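Local coordinates for uncharacterized protein (Ruminococcus gnavus, PDB 4QAN) that is of unknown function but has a cystatin-like fold, is a divergent member of the NTF2-like superfamily and binds a metal ion, at residues Asn10-Leu15 with Ser248-Thr252; Leu35-Lys39 with Ile112-Val117; Met94-Tyr98 with Leu177-Thr181; Thr321-Gly327 with Thr338-Arg344. One frame throughout, in Å; residues are numbered along the deposited sequence.

Overall arrangement
The four contacts illustrate how chemistry follows place in a fold. Interaction 1 is a surface meeting of two loops, almost wholly polar. Interaction 2, partly buried, joins helix 27-39 to the approach of strand 116-122 through a lysine and a few aliphatic groups. Interaction 3 is buried and carries no hydrogen bond across it; it uses helix 87-108, which directly precedes strand 116-122 in the chain, and its segments alternate with those of interaction 2. Both nest inside the long loop closed by interaction 1. Interaction 4 follows in series, a buried beta hairpin ruled by backbone bonds, its centre about 45 Å from that of interaction 2.

Interaction 1: residues Asn10-Leu15 with Ser248-Thr252; sequences NVTESL and SSQDT
Asn10-Leu15 and Ser248-Thr252 approach most closely at Thr12 and Asp251, whose CA atoms lie 4.8 Å apart, and neither forms a regular helix or strand. The link is loop to loop, built round an ST motif in which Thr12 OG1 accepts from the backbone N of Leu15. One backbone bond crosses, from Glu13 N to Gln250 O (3.1 Å). At one end, the Asn10 amide reaches over with CG anti to the backbone N (chi1 -177°), and ND2 gives a nearly straight bond to Ser249 O (3.2 Å), which lies in the amide plane and is met on a carbonyl lone pair. A leucine here would probably leave Ser249 O without this donor and remove the one side-chain bond from Asn10 to the second loop. Further along, Thr12 OG1 and Thr252 OG1 meet at 2.6 Å. Thr252 OG1 also bonds Tyr210 OH, while Ser249 OG is tied to both Gln212 and Asp251 O, bracing the second loop. Asp251 gathers donors at one carboxylate oxygen: its own neighbour Thr252 N approaches OD1 from above the carboxylate plane, and Ser14 N bonds weakly to Asp251 OD1 (3.0 Å). The Ser14 hydroxyl points at that same oxygen, though the modelled 2.4 Å between Ser14 OG and Asp251 OD1 is too short to be trusted in detail.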
loop_
_atom_site.group_PDB
_atom_site.type_symbol
_atom_site.label_atom_id
_atom_site.label_comp_id
_atom_site.label_asym_id
_atom_site.label_seq_id
_atom_site.Cartn_x
_atom_site.Cartn_y
_atom_site.Cartn_z
ATOM N N ASN A 10 -4.640 5.940 -14.553
ATOM C CA ASN A 10 -3.777 5.722 -15.690
ATOM C C ASN A 10 -3.934 4.261 -16.056
ATOM O O ASN A 10 -3.372 3.378 -15.399
ATOM C CB ASN A 10 -2.332 6.044 -15.307
ATOM C CG ASN A 10 -1.367 5.911 -16.465
ATOM O OD1 ASN A 10 -1.722 5.433 -17.534
ATOM N ND2 ASN A 10 -0.118 6.324 -16.242
ATOM N N VAL A 11 -4.738 4.004 -17.079
ATOM C CA VAL A 11 -4.893 2.650 -17.587
ATOM C C VAL A 11 -3.660 2.409 -18.450
ATOM O O VAL A 11 -3.650 2.700 -19.642
ATOM C CB VAL A 11 -6.197 2.457 -18.394
ATOM C CG1 VAL A 11 -6.416 0.975 -18.703
ATOM C CG2 VAL A 11 -7.393 3.005 -17.626
ATOM N N THR A 12 -2.602 1.910 -17.820
ATOM C CA THR A 12 -1.309 1.741 -18.480
ATOM C C THR A 12 -1.426 0.690 -19.580
ATOM O O THR A 12 -2.411 -0.045 -19.621
ATOM C CB THR A 12 -0.232 1.283 -17.481
ATOM O OG1 THR A 12 -0.546 -0.027 -17.003
ATOM C CG2 THR A 12 -0.132 2.223 -16.301
ATOM N N GLU A 13 -0.416 0.607 -20.448
ATOM C CA GLU A 13 -0.378 -0.404 -21.513
ATOM C C GLU A 13 -0.569 -1.815 -20.958
ATOM O O GLU A 13 -1.308 -2.612 -21.529
ATOM C CB GLU A 13 0.943 -0.337 -22.297
ATOM C CG GLU A 13 1.004 0.779 -23.331
ATOM C CD GLU A 13 2.407 1.016 -23.884
ATOM O OE1 GLU A 13 3.267 0.105 -23.802
ATOM O OE2 GLU A 13 2.653 2.128 -24.411
ATOM N N SER A 14 0.092 -2.130 -19.848
ATOM C CA SER A 14 -0.068 -3.455 -19.248
ATOM C C SER A 14 -1.478 -3.645 -18.675
ATOM O O SER A 14 -2.076 -4.708 -18.821
ATOM C CB SER A 14 0.982 -3.698 -18.170
ATOM O OG SER A 14 2.271 -3.677 -18.737
ATOM N N LEU A 15 -2.020 -2.611 -18.043
ATOM C CA LEU A 15 -3.385 -2.707 -17.527
ATOM C C LEU A 15 -4.434 -2.845 -18.614
ATOM O O LEU A 15 -5.490 -3.374 -18.348
ATOM C CB LEU A 15 -3.726 -1.528 -16.634
ATOM C CG LEU A 15 -3.131 -1.703 -15.244
ATOM C CD1 LEU A 15 -3.092 -0.358 -14.539
ATOM C CD2 LEU A 15 -3.893 -2.766 -14.444
ATOM N N SER A 248 3.266 10.619 -15.088
ATOM C CA SER A 248 2.556 9.560 -15.775
ATOM C C SER A 248 3.596 8.641 -16.422
ATOM O O SER A 248 4.806 8.908 -16.365
ATOM C CB SER A 248 1.636 10.149 -16.836
ATOM O OG SER A 248 0.817 9.150 -17.412
ATOM N N SER A 249 3.129 7.559 -17.026
ATOM C CA SER A 249 3.998 6.651 -17.768
ATOM C C SER A 249 3.159 5.894 -18.764
ATOM O O SER A 249 1.949 5.716 -18.583
ATOM C CB SER A 249 4.731 5.666 -16.838
ATOM O OG SER A 249 3.823 4.955 -16.009
ATOM N N GLN A 250 3.791 5.454 -19.827
ATOM C CA GLN A 250 3.072 4.707 -20.848
ATOM C C GLN A 250 2.669 3.368 -20.243
ATOM O O GLN A 250 1.501 3.017 -20.228
ATOM C CB GLN A 250 3.937 4.519 -22.095
ATOM C CG GLN A 250 4.391 5.820 -22.745
ATOM C CD GLN A 250 3.248 6.810 -22.984
ATOM O OE1 GLN A 250 2.277 6.505 -23.689
ATOM N NE2 GLN A 250 3.366 8.007 -22.405
ATOM N N ASP A 251 3.643 2.658 -19.687
ATOM C CA ASP A 251 3.409 1.343 -19.117
ATOM C C ASP A 251 3.400 1.393 -17.593
ATOM O O ASP A 251 3.690 2.437 -16.977
ATOM C CB ASP A 251 4.480 0.380 -19.631
ATOM C CG ASP A 251 4.045 -1.068 -19.575
ATOM O OD1 ASP A 251 2.931 -1.366 -19.089
ATOM O OD2 ASP A 251 4.832 -1.913 -20.010
ATOM N N THR A 252 3.003 0.273 -16.995
ATOM C CA THR A 252 3.008 0.098 -15.545
ATOM C C THR A 252 4.433 0.256 -15.032
ATOM O O THR A 252 5.344 -0.409 -15.529
ATOM C CB THR A 252 2.478 -1.304 -15.192
ATOM O OG1 THR A 252 1.059 -1.349 -15.419
ATOM C CG2 THR A 252 2.810 -1.688 -13.752
#

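Interaction 2: residues Leu35-Lys39 with Ile112-Val117; sequences LSALK and IETLEV
Helix-to-sheet packing is the setting here: the last turn of helix 27-39 lies against the chain that leaves a short 3-10 segment at Ile112-Glu113 and enters strand 116-122. Lys39 does most of the polar work. Its chain runs extended from the first torsion (chi1 -173°) until it bends at the last (chi4 61°), carrying the ammonium group to two backbone carbonyls. NZ donates to Leu115 O at 2.7 Å and to Glu113 O at 3.2 Å, tilted from the carbonyl plane in both cases, by 31° at Glu113. On its way the aliphatic part passes the 3-10 segment, CG of Lys39 coming within 3.4 Å of Glu113 O. Where the backbones come nearest, Glu113 CA makes a CA-H...O contact with Lys39 O. Apolar groups fill the inner side. Ile112 CD1 meets Leu38 CB at 3.8 Å, and on the strand side Leu35 CD1 lies 3.8 Å from Val117 CG2. Leu35 CD2 also approaches Leu115 CD1, more loosely. Leu38 packs in addition on Phe102 and Ser106 of helix 87-108, and Leu35 on Ile146 of strand 140-150. Because carbonyls, not carboxylates, receive the ammonium group across this contact, its positive charge is met here by dipoles, which probably ties the loop's shape to the helix end.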
loop_
_atom_site.group_PDB
_atom_site.type_symbol
_atom_site.label_atom_id
_atom_site.label_comp_id
_atom_site.label_asym_id
_atom_site.label_seq_id
_atom_site.Cartn_x
_atom_site.Cartn_y
_atom_site.Cartn_z
ATOM N N LEU A 35 5.797 -18.000 -10.240
ATOM C CA LEU A 35 7.150 -18.371 -10.638
ATOM C C LEU A 35 7.461 -17.954 -12.081
ATOM O O LEU A 35 8.545 -17.434 -12.366
ATOM C CB LEU A 35 7.359 -19.868 -10.464
ATOM C CG LEU A 35 7.394 -20.347 -9.013
ATOM C CD1 LEU A 35 7.305 -21.864 -8.967
ATOM C CD2 LEU A 35 8.652 -19.871 -8.312
ATOM N N SER A 36 6.515 -18.184 -12.988
ATOM C CA SER A 36 6.642 -17.706 -14.369
ATOM C C SER A 36 6.834 -16.189 -14.443
ATOM O O SER A 36 7.692 -15.694 -15.176
ATOM C CB SER A 36 5.406 -18.064 -15.180
ATOM O OG SER A 36 5.459 -17.402 -16.423
ATOM N N ALA A 37 6.007 -15.459 -13.704
ATOM C CA ALA A 37 6.108 -14.006 -13.672
ATOM C C ALA A 37 7.532 -13.601 -13.338
ATOM O O ALA A 37 8.121 -12.787 -14.045
ATOM C CB ALA A 37 5.141 -13.421 -12.660
ATOM N N LEU A 38 8.075 -14.189 -12.269
ATOM C CA LEU A 38 9.445 -13.919 -11.835
ATOM C C LEU A 38 10.450 -14.302 -12.907
ATOM O O LEU A 38 11.419 -13.589 -13.137
ATOM C CB LEU A 38 9.767 -14.670 -10.543
ATOM C CG LEU A 38 9.043 -14.150 -9.297
ATOM C CD1 LEU A 38 8.884 -15.237 -8.252
ATOM C CD2 LEU A 38 9.766 -12.952 -8.696
ATOM N N LYS A 39 10.216 -15.429 -13.560
ATOM C CA LYS A 39 11.099 -15.882 -14.631
ATOM C C LYS A 39 11.155 -14.858 -15.762
ATOM O O LYS A 39 12.228 -14.592 -16.305
ATOM C CB LYS A 39 10.619 -17.228 -15.176
ATOM C CG LYS A 39 11.548 -17.879 -16.187
ATOM C CD LYS A 39 10.920 -19.156 -16.725
ATOM C CE LYS A 39 11.849 -19.892 -17.665
ATOM N NZ LYS A 39 13.101 -20.291 -16.967
ATOM N N ILE A 112 17.615 -15.278 -12.271
ATOM C CA ILE A 112 16.251 -15.758 -12.033
ATOM C C ILE A 112 15.558 -16.042 -13.375
ATOM O O ILE A 112 14.637 -16.843 -13.445
ATOM C CB ILE A 112 15.438 -14.794 -11.118
ATOM C CG1 ILE A 112 14.043 -15.361 -10.840
ATOM C CG2 ILE A 112 15.323 -13.384 -11.704
ATOM C CD1 ILE A 112 13.440 -14.874 -9.545
ATOM N N GLU A 113 16.051 -15.415 -14.440
ATOM C CA GLU A 113 15.602 -15.681 -15.813
ATOM C C GLU A 113 15.715 -17.154 -16.221
ATOM O O GLU A 113 14.870 -17.665 -16.966
ATOM C CB GLU A 113 16.405 -14.831 -16.811
ATOM C CG GLU A 113 16.072 -13.340 -16.787
ATOM C CD GLU A 113 16.650 -12.590 -15.590
ATOM O OE1 GLU A 113 17.578 -13.119 -14.930
ATOM O OE2 GLU A 113 16.172 -11.461 -15.312
ATOM N N THR A 114 16.752 -17.831 -15.734
ATOM C CA THR A 114 17.030 -19.221 -16.121
ATOM C C THR A 114 16.379 -20.264 -15.192
ATOM O O THR A 114 16.860 -21.395 -15.086
ATOM C CB THR A 114 18.552 -19.466 -16.159
ATOM O OG1 THR A 114 19.107 -19.231 -14.855
ATOM C CG2 THR A 114 19.215 -18.538 -17.176
ATOM N N LEU A 115 15.263 -19.889 -14.565
ATOM C CA LEU A 115 14.667 -20.650 -13.463
ATOM C C LEU A 115 13.975 -21.952 -13.902
ATOM O O LEU A 115 13.210 -21.963 -14.863
ATOM C CB LEU A 115 13.682 -19.737 -12.722
ATOM C CG LEU A 115 12.722 -20.262 -11.653
ATOM C CD1 LEU A 115 12.373 -19.118 -10.712
ATOM C CD2 LEU A 115 11.452 -20.869 -12.247
ATOM N N GLU A 116 14.244 -23.040 -13.181
ATOM C CA GLU A 116 13.585 -24.319 -13.418
ATOM C C GLU A 116 12.917 -24.793 -12.133
ATOM O O GLU A 116 13.547 -24.813 -11.083
ATOM C CB GLU A 116 14.599 -25.379 -13.858
ATOM C CG GLU A 116 15.133 -25.233 -15.269
ATOM C CD GLU A 116 16.110 -26.344 -15.635
ATOM O OE1 GLU A 116 15.726 -27.536 -15.591
ATOM O OE2 GLU A 116 17.270 -26.026 -15.969
ATOM N N VAL A 117 11.661 -25.218 -12.234
ATOM C CA VAL A 117 10.896 -25.675 -11.074
ATOM C C VAL A 117 11.132 -27.157 -10.793
ATOM O O VAL A 117 10.632 -28.023 -11.508
ATOM C CB VAL A 117 9.386 -25.425 -11.271
ATOM C CG1 VAL A 117 8.608 -25.841 -10.028
ATOM C CG2 VAL A 117 9.138 -23.955 -11.594
#

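Interaction 3: residues Met94-Tyr98 with Leu177-Thr181; sequences MTKAY and LLYET
Leu178 lays its CD2 methyl over one face of the Tyr98 ring, a CH-pi contact with the methyl 3.9 Å from the ring centroid and 23° off the normal. The methyl is displaced toward the rim, where CD2 comes within 3.6 Å of Tyr98 CZ; the other branch, CD1, reaches Tyr98 CE1 at 3.7 Å. The first torsion (chi1 -177°) swings the fork of Leu178 away from its own backbone N, out of a type I turn, Leu177-Glu180, and into the side of the helix. Met94, present as selenomethionine, bends at chi3 so that its CE touches both Leu178 CD2 (3.8 Å) and the phenol oxygen of Tyr179 (CE to OH 3.6 Å). Ala97 CB supplies a further methyl beside Leu178 CD2. In place of Tyr98, an alanine would probably open a gap beneath both Leu178 methyls and deprive His171 O of the phenol that bonds to it. That bond links helix 87-108 to strand 167-172, whose His171 also touches Leu178. Helix 52-58 also packs on the group, with Thr55 against Met94 and Tyr179, and Ile52 against Tyr98.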
loop_
_atom_site.group_PDB
_atom_site.type_symbol
_atom_site.label_atom_id
_atom_site.label_comp_id
_atom_site.label_asym_id
_atom_site.label_seq_id
_atom_site.Cartn_x
_atom_site.Cartn_y
_atom_site.Cartn_z
HETATM N N MSE A 94 -0.322 -2.136 -0.251
HETATM C CA MSE A 94 -0.112 -3.560 -0.469
HETATM C C MSE A 94 0.644 -3.775 -1.746
HETATM O O MSE A 94 1.599 -4.543 -1.775
HETATM C CB MSE A 94 -1.446 -4.288 -0.507
HETATM C CG MSE A 94 -2.018 -4.409 0.906
HETATM SE SE MSE A 94 -3.545 -5.641 0.830
HETATM C CE MSE A 94 -2.419 -7.249 0.906
ATOM N N THR A 95 0.239 -3.065 -2.795
ATOM C CA THR A 95 0.902 -3.113 -4.094
ATOM C C THR A 95 2.402 -2.779 -3.968
ATOM O O THR A 95 3.244 -3.511 -4.471
ATOM C CB THR A 95 0.179 -2.190 -5.108
ATOM O OG1 THR A 95 -1.194 -2.566 -5.187
ATOM C CG2 THR A 95 0.767 -2.307 -6.501
ATOM N N LYS A 96 2.743 -1.724 -3.235
ATOM C CA LYS A 96 4.158 -1.429 -2.965
ATOM C C LYS A 96 4.873 -2.592 -2.266
ATOM O O LYS A 96 5.976 -2.971 -2.657
ATOM C CB LYS A 96 4.286 -0.165 -2.136
ATOM C CG LYS A 96 5.701 0.166 -1.650
ATOM C CD LYS A 96 5.584 1.254 -0.613
ATOM C CE LYS A 96 6.893 1.980 -0.392
ATOM N NZ LYS A 96 7.854 1.165 0.390
ATOM N N ALA A 97 4.231 -3.173 -1.252
ATOM C CA ALA A 97 4.839 -4.258 -0.488
ATOM C C ALA A 97 5.115 -5.452 -1.392
ATOM O O ALA A 97 6.187 -6.043 -1.298
ATOM C CB ALA A 97 3.961 -4.664 0.695
ATOM N N TYR A 98 4.174 -5.769 -2.287
ATOM C CA TYR A 98 4.374 -6.858 -3.258
ATOM C C TYR A 98 5.489 -6.581 -4.287
ATOM O O TYR A 98 6.233 -7.487 -4.658
ATOM C CB TYR A 98 3.073 -7.211 -3.984
ATOM C CG TYR A 98 2.119 -8.050 -3.161
ATOM C CD1 TYR A 98 2.509 -9.278 -2.666
ATOM C CD2 TYR A 98 0.825 -7.611 -2.882
ATOM C CE1 TYR A 98 1.650 -10.056 -1.918
ATOM C CE2 TYR A 98 -0.054 -8.383 -2.130
ATOM C CZ TYR A 98 0.366 -9.609 -1.643
ATOM O OH TYR A 98 -0.479 -10.401 -0.890
ATOM N N LEU A 177 3.190 -13.974 6.954
ATOM C CA LEU A 177 2.362 -12.891 6.479
ATOM C C LEU A 177 3.192 -11.899 5.689
ATOM O O LEU A 177 4.366 -11.657 6.004
ATOM C CB LEU A 177 1.704 -12.149 7.655
ATOM C CG LEU A 177 0.644 -12.860 8.498
ATOM C CD1 LEU A 177 0.070 -11.884 9.513
ATOM C CD2 LEU A 177 -0.479 -13.452 7.648
ATOM N N LEU A 178 2.553 -11.299 4.689
ATOM C CA LEU A 178 3.137 -10.211 3.901
ATOM C C LEU A 178 3.823 -9.137 4.762
ATOM O O LEU A 178 4.849 -8.594 4.365
ATOM C CB LEU A 178 2.056 -9.559 3.044
ATOM C CG LEU A 178 2.480 -8.436 2.096
ATOM C CD1 LEU A 178 3.486 -8.937 1.071
ATOM C CD2 LEU A 178 1.261 -7.824 1.411
ATOM N N TYR A 179 3.283 -8.837 5.938
ATOM C CA TYR A 179 3.791 -7.697 6.700
ATOM C C TYR A 179 4.894 -8.050 7.686
ATOM O O TYR A 179 5.383 -7.169 8.397
ATOM C CB TYR A 179 2.650 -6.972 7.419
ATOM C CG TYR A 179 1.371 -6.948 6.620
ATOM C CD1 TYR A 179 1.250 -6.175 5.478
ATOM C CD2 TYR A 179 0.299 -7.728 6.998
ATOM C CE1 TYR A 179 0.079 -6.174 4.743
ATOM C CE2 TYR A 179 -0.868 -7.739 6.273
ATOM C CZ TYR A 179 -0.976 -6.965 5.152
ATOM O OH TYR A 179 -2.155 -7.015 4.459
ATOM N N GLU A 180 5.295 -9.315 7.750
ATOM C CA GLU A 180 6.378 -9.683 8.653
ATOM C C GLU A 180 7.699 -9.147 8.122
ATOM O O GLU A 180 7.891 -9.037 6.914
ATOM C CB GLU A 180 6.454 -11.187 8.853
ATOM C CG GLU A 180 5.285 -11.751 9.632
ATOM C CD GLU A 180 5.388 -13.246 9.831
ATOM O OE1 GLU A 180 6.529 -13.738 9.997
ATOM O OE2 GLU A 180 4.332 -13.919 9.830
ATOM N N THR A 181 8.601 -8.810 9.038
ATOM C CA THR A 181 9.865 -8.186 8.683
ATOM C C THR A 181 11.019 -9.147 8.913
ATOM O O THR A 181 10.925 -10.065 9.737
ATOM C CB THR A 181 10.107 -6.929 9.530
ATOM O OG1 THR A 181 10.352 -7.310 10.892
ATOM C CG2 THR A 181 8.901 -6.005 9.472
#

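Interaction 4: residues Thr321-Gly327 with Thr338-Arg344; sequences TVKQYAG and TGYTLCR
Thr321-Gly327 and Thr338-Arg344 run antiparallel as the two arms of a beta hairpin, their strand axes 4.6 Å apart and the directions 151° from one another. Val322 is matched with Cys343 and Gly327 with Thr338, and the hydrogen-bonded pairs Lys323-Leu342, Tyr325-Tyr340 and Gly327-Thr338 each carry two backbone bonds; the Tyr340 N to Tyr325 O bond is 2.7 Å long. One more, Arg344 N to Thr321 O, adds to the ladder near its end. On the face of Val322, Gln324 and Thr341, Val322 CG1 meets Thr341 CG2 at 3.6 Å. Gln324 lies alongside Thr341, pointing the same way, and its CG passes 3.6 Å from Thr341 OG1. Their polar ends turn to the adjoining loop: Gln324 OE1 accepts from Ala358 N, and Thr341 OG1 bonds Ser355 O. The Gln324 side chain is about 9 Å from that of Ser360, a magnesium-binding residue, although no magnesium is bound to this chain here. On the other face, Leu342 crosses Tyr325 at about a right angle, and Leu342 CD1 presses on Tyr325 CD1 (3.3 Å). Tyr340 is held at its far end, with OH bonded to Tyr329 OH. Strand 305-314 borders the first arm and strand 349-353 the second, while helix 221-234 packs over the face of Tyr325, Tyr340 and Leu342 through Pro221, Val225 and Ile229.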
loop_
_atom_site.group_PDB
_atom_site.type_symbol
_atom_site.label_atom_id
_atom_site.label_comp_id
_atom_site.label_asym_id
_atom_site.label_seq_id
_atom_site.Cartn_x
_atom_site.Cartn_y
_atom_site.Cartn_z
ATOM N N THR A 321 9.328 27.182 -8.170
ATOM C CA THR A 321 8.523 25.986 -8.441
ATOM C C THR A 321 8.145 25.111 -7.228
ATOM O O THR A 321 7.272 24.233 -7.349
ATOM C CB THR A 321 9.211 25.112 -9.499
ATOM O OG1 THR A 321 10.500 24.705 -9.033
ATOM C CG2 THR A 321 9.363 25.886 -10.818
ATOM N N VAL A 322 8.774 25.338 -6.075
ATOM C CA VAL A 322 8.430 24.592 -4.871
ATOM C C VAL A 322 8.128 25.519 -3.697
ATOM O O VAL A 322 8.924 26.381 -3.353
ATOM C CB VAL A 322 9.502 23.531 -4.542
ATOM C CG1 VAL A 322 9.303 22.934 -3.159
ATOM C CG2 VAL A 322 9.416 22.412 -5.575
ATOM N N LYS A 323 6.950 25.335 -3.102
ATOM C CA LYS A 323 6.477 26.205 -2.038
ATOM C C LYS A 323 5.860 25.445 -0.869
ATOM O O LYS A 323 5.152 24.452 -1.055
ATOM C CB LYS A 323 5.475 27.203 -2.602
ATOM C CG LYS A 323 6.089 28.083 -3.675
ATOM C CD LYS A 323 5.213 29.263 -4.046
ATOM C CE LYS A 323 5.911 30.125 -5.090
ATOM N NZ LYS A 323 7.094 30.861 -4.553
ATOM N N GLN A 324 6.133 25.924 0.341
ATOM C CA GLN A 324 5.576 25.323 1.543
ATOM C C GLN A 324 4.369 26.106 2.052
ATOM O O GLN A 324 4.361 27.344 2.082
ATOM C CB GLN A 324 6.629 25.235 2.636
ATOM C CG GLN A 324 7.641 24.140 2.401
ATOM C CD GLN A 324 8.731 24.140 3.452
ATOM O OE1 GLN A 324 8.470 23.931 4.636
ATOM N NE2 GLN A 324 9.955 24.366 3.023
ATOM N N TYR A 325 3.355 25.357 2.460
ATOM C CA TYR A 325 2.104 25.928 2.899
ATOM C C TYR A 325 1.666 25.195 4.159
ATOM O O TYR A 325 1.937 24.003 4.306
ATOM C CB TYR A 325 1.048 25.783 1.780
ATOM C CG TYR A 325 1.138 26.865 0.724
ATOM C CD1 TYR A 325 2.039 26.770 -0.343
ATOM C CD2 TYR A 325 0.326 28.002 0.802
ATOM C CE1 TYR A 325 2.130 27.776 -1.294
ATOM C CE2 TYR A 325 0.410 29.005 -0.147
ATOM C CZ TYR A 325 1.315 28.891 -1.189
ATOM O OH TYR A 325 1.382 29.905 -2.124
ATOM N N ALA A 326 0.978 25.912 5.050
ATOM C CA ALA A 326 0.365 25.320 6.236
ATOM C C ALA A 326 -1.128 25.192 6.043
ATOM O O ALA A 326 -1.770 26.092 5.534
ATOM C CB ALA A 326 0.657 26.175 7.459
ATOM N N GLY A 327 -1.677 24.050 6.434
ATOM C CA GLY A 327 -3.122 23.832 6.455
ATOM C C GLY A 327 -3.614 24.041 7.882
ATOM O O GLY A 327 -3.025 23.508 8.825
ATOM N N THR A 338 -1.354 21.245 9.747
ATOM C CA THR A 338 -0.408 20.400 9.038
ATOM C C THR A 338 0.389 21.204 8.035
ATOM O O THR A 338 0.049 22.339 7.744
ATOM C CB THR A 338 -1.123 19.306 8.249
ATOM O OG1 THR A 338 -1.754 19.890 7.090
ATOM C CG2 THR A 338 -2.133 18.598 9.141
ATOM N N GLY A 339 1.421 20.575 7.488
ATOM C CA GLY A 339 2.288 21.177 6.494
ATOM C C GLY A 339 2.238 20.498 5.142
ATOM O O GLY A 339 2.080 19.280 5.049
ATOM N N TYR A 340 2.372 21.306 4.095
ATOM C CA TYR A 340 2.434 20.830 2.715
ATOM C C TYR A 340 3.644 21.411 2.023
ATOM O O TYR A 340 4.093 22.510 2.346
ATOM C CB TYR A 340 1.203 21.272 1.928
ATOM C CG TYR A 340 -0.094 20.649 2.356
ATOM C CD1 TYR A 340 -0.819 21.174 3.420
ATOM C CD2 TYR A 340 -0.602 19.556 1.686
ATOM C CE1 TYR A 340 -2.014 20.615 3.811
ATOM C CE2 TYR A 340 -1.790 18.985 2.067
ATOM C CZ TYR A 340 -2.501 19.529 3.126
ATOM O OH TYR A 340 -3.678 18.953 3.497
ATOM N N THR A 341 4.184 20.655 1.078
ATOM C CA THR A 341 5.197 21.169 0.164
ATOM C C THR A 341 4.578 20.930 -1.195
ATOM O O THR A 341 4.186 19.802 -1.501
ATOM C CB THR A 341 6.558 20.446 0.293
ATOM O OG1 THR A 341 7.093 20.631 1.605
ATOM C CG2 THR A 341 7.552 20.982 -0.713
ATOM N N LEU A 342 4.452 21.992 -1.986
ATOM C CA LEU A 342 3.778 21.931 -3.285
ATOM C C LEU A 342 4.731 22.257 -4.418
ATOM O O LEU A 342 5.647 23.083 -4.243
ATOM C CB LEU A 342 2.617 22.915 -3.303
ATOM C CG LEU A 342 1.591 22.599 -2.205
ATOM C CD1 LEU A 342 1.136 23.879 -1.531
ATOM C CD2 LEU A 342 0.422 21.822 -2.785
ATOM N N CYS A 343 4.514 21.605 -5.566
ATOM C CA CYS A 343 5.346 21.798 -6.750
ATOM C C CYS A 343 4.510 22.177 -7.979
ATOM O O CYS A 343 3.420 21.639 -8.218
ATOM C CB CYS A 343 6.201 20.561 -7.047
ATOM S SG CYS A 343 5.236 19.056 -7.329
ATOM N N ARG A 344 5.069 23.106 -8.748
ATOM C CA ARG A 344 4.436 23.700 -9.918
ATOM C C ARG A 344 4.793 22.875 -11.127
ATOM O O ARG A 344 5.949 22.793 -11.482
ATOM C CB ARG A 344 4.959 25.133 -10.086
ATOM C CG ARG A 344 4.357 26.000 -11.193
ATOM C CD ARG A 344 4.970 27.397 -11.090
ATOM N NE ARG A 344 4.684 28.294 -12.213
ATOM C CZ ARG A 344 3.562 28.998 -12.382
ATOM N NH1 ARG A 344 2.555 28.914 -11.517
ATOM N NH2 ARG A 344 3.437 29.786 -13.444
#